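Nitrilotriacetate monooxygenase component B (Bacillus cereus ATCC 14579, PDB 3BPK) is component B of nitrilotriacetate monooxygenase, a flavoredoxin-family protein that probably binds FMN and reduces flavin for the oxygenase component. Local coordinates at the interface of chains A and B. Coordinates in Å, arbitrary orientation; residue numbers count along the deposited sequence, not the author numbering. Chains: chain A/B, Nitrilotriacetate monooxygenase component B.

The interface of chains A and B. Residues chain A 134, 167, 172, 175, 177; chain B 7, 20, 24.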
loop_
_atom_site.group_PDB
_atom_site.type_symbol
_atom_site.label_atom_id
_atom_site.label_comp_id
_atom_site.label_asym_id
_atom_site.label_seq_id
_atom_site.Cartn_x
_atom_site.Cartn_y
_atom_site.Cartn_z
ATOM N N ILE A 134 -4.440 -14.899 -9.102
ATOM C CA ILE A 134 -3.191 -14.891 -8.356
ATOM C C ILE A 134 -3.517 -14.922 -6.877
ATOM O O ILE A 134 -4.342 -14.159 -6.365
ATOM C CB ILE A 134 -2.312 -13.608 -8.641
ATOM C CG1 ILE A 134 -1.927 -13.508 -10.127
ATOM C CG2 ILE A 134 -1.037 -13.573 -7.725
ATOM C CD1 ILE A 134 -1.157 -12.226 -10.538
ATOM N N VAL A 167 -0.234 -18.705 -9.603
ATOM C CA VAL A 167 -0.426 -17.724 -10.658
ATOM C C VAL A 167 -1.006 -18.406 -11.903
ATOM O O VAL A 167 -0.481 -19.441 -12.344
ATOM C CB VAL A 167 0.952 -17.114 -11.052
ATOM C CG1 VAL A 167 0.834 -16.135 -12.246
ATOM C CG2 VAL A 167 1.624 -16.415 -9.852
ATOM N N TYR A 172 1.394 -15.488 -16.926
ATOM C CA TYR A 172 2.774 -15.619 -16.513
ATOM C C TYR A 172 3.669 -15.785 -17.717
ATOM O O TYR A 172 3.513 -16.769 -18.479
ATOM C CB TYR A 172 2.892 -16.853 -15.634
ATOM C CG TYR A 172 4.255 -17.083 -15.003
ATOM C CD1 TYR A 172 4.645 -16.372 -13.872
ATOM C CD2 TYR A 172 5.133 -18.045 -15.514
ATOM C CE1 TYR A 172 5.872 -16.591 -13.265
ATOM C CE2 TYR A 172 6.347 -18.284 -14.905
ATOM C CZ TYR A 172 6.716 -17.543 -13.774
ATOM O OH TYR A 172 7.950 -17.750 -13.181
ATOM N N GLY A 175 8.304 -15.303 -15.581
ATOM C CA GLY A 175 8.556 -14.517 -14.392
ATOM C C GLY A 175 7.811 -13.215 -14.283
ATOM O O GLY A 175 7.765 -12.654 -13.203
ATOM N N ILE A 177 4.239 -10.762 -14.935
ATOM C CA ILE A 177 2.789 -10.854 -14.972
ATOM C C ILE A 177 2.203 -9.887 -15.993
ATOM O O ILE A 177 2.545 -8.699 -15.990
ATOM C CB ILE A 177 2.205 -10.521 -13.590
ATOM C CG1 ILE A 177 2.753 -11.477 -12.513
ATOM C CG2 ILE A 177 0.668 -10.462 -13.634
ATOM C CD1 ILE A 177 2.262 -12.923 -12.644
ATOM N N ILE B 7 4.439 -21.594 -7.411
ATOM C CA ILE B 7 5.797 -21.050 -7.417
ATOM C C ILE B 7 6.283 -20.881 -5.989
ATOM O O ILE B 7 5.662 -20.202 -5.169
ATOM C CB ILE B 7 5.920 -19.698 -8.224
ATOM C CG1 ILE B 7 5.464 -19.920 -9.672
ATOM C CG2 ILE B 7 7.321 -19.097 -8.144
ATOM C CD1 ILE B 7 5.308 -18.633 -10.482
ATOM N N LEU B 20 7.623 -10.951 -9.347
ATOM C CA LEU B 20 6.294 -11.464 -9.104
ATOM C C LEU B 20 5.478 -10.536 -8.197
ATOM O O LEU B 20 4.298 -10.280 -8.475
ATOM C CB LEU B 20 6.369 -12.881 -8.535
ATOM C CG LEU B 20 5.144 -13.730 -8.776
ATOM C CD1 LEU B 20 4.590 -13.611 -10.191
ATOM C CD2 LEU B 20 5.520 -15.183 -8.466
ATOM N N SER B 24 2.198 -8.437 -9.546
ATOM C CA SER B 24 0.921 -8.964 -9.044
ATOM C C SER B 24 0.152 -7.949 -8.213
ATOM O O SER B 24 -1.097 -7.843 -8.307
ATOM C CB SER B 24 1.159 -10.227 -8.196
ATOM O OG SER B 24 1.782 -11.260 -8.952
#
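B:Leu20 turns CG away from its backbone N (chi1 -155°) and directs CD1 from helix 14-24 at A:Ile177. On that isoleucine CG1 is anti to the carbonyl carbon (chi1 -59°) and carries CD1 to the meeting point. The site is part of the two-fold interface between two copies of this flavoredoxin-family protein in the deposited assembly, possibly the working dimer: a helix and the short strand 4-7 of chain B lie against strands of chain A. The two methyls, CD1 of B:Leu20 and CD1 of A:Ile177, are tightly packed at 3.5 Å, and the side chains meet at a slant. A leucine suits the helix because one methyl of its fork, CD1, reaches both A:Ile177 of strand 176-177 and A:Val167 of strand 155-168. It lies 4.1 Å from CG2 of A:Val167, a short beta-branched residue that gives its strand a compact apolar surface, and the leucine and valine side chains run antiparallel past one another.

One turn further along the helix, B:Ser24 folds its hydroxyl back onto the helix: OG donates a hydrogen bond to the carbonyl O of B:Leu20 at 2.7 Å, tilted 27° from the carbonyl plane. With that partner within its own chain, so small a polar residue can sit against hydrocarbon; OG is 3.5 Å from CD1 of A:Ile134 and also lies near CG1 of A:Ile177.

On the strand 4-7 side, CD1 of B:Ile7 comes obliquely over the CE1–CZ rim of the A:Tyr172 ring, 3.5 Å from CE1. The long, slim isoleucine branch suits this reach. On the opposite face, the backbone N of A:Gly175 lies 3.3 Å above the plane of the A:Tyr172 ring, toward its rim; glycine probably suits this turn because it readily takes the positive phi found here.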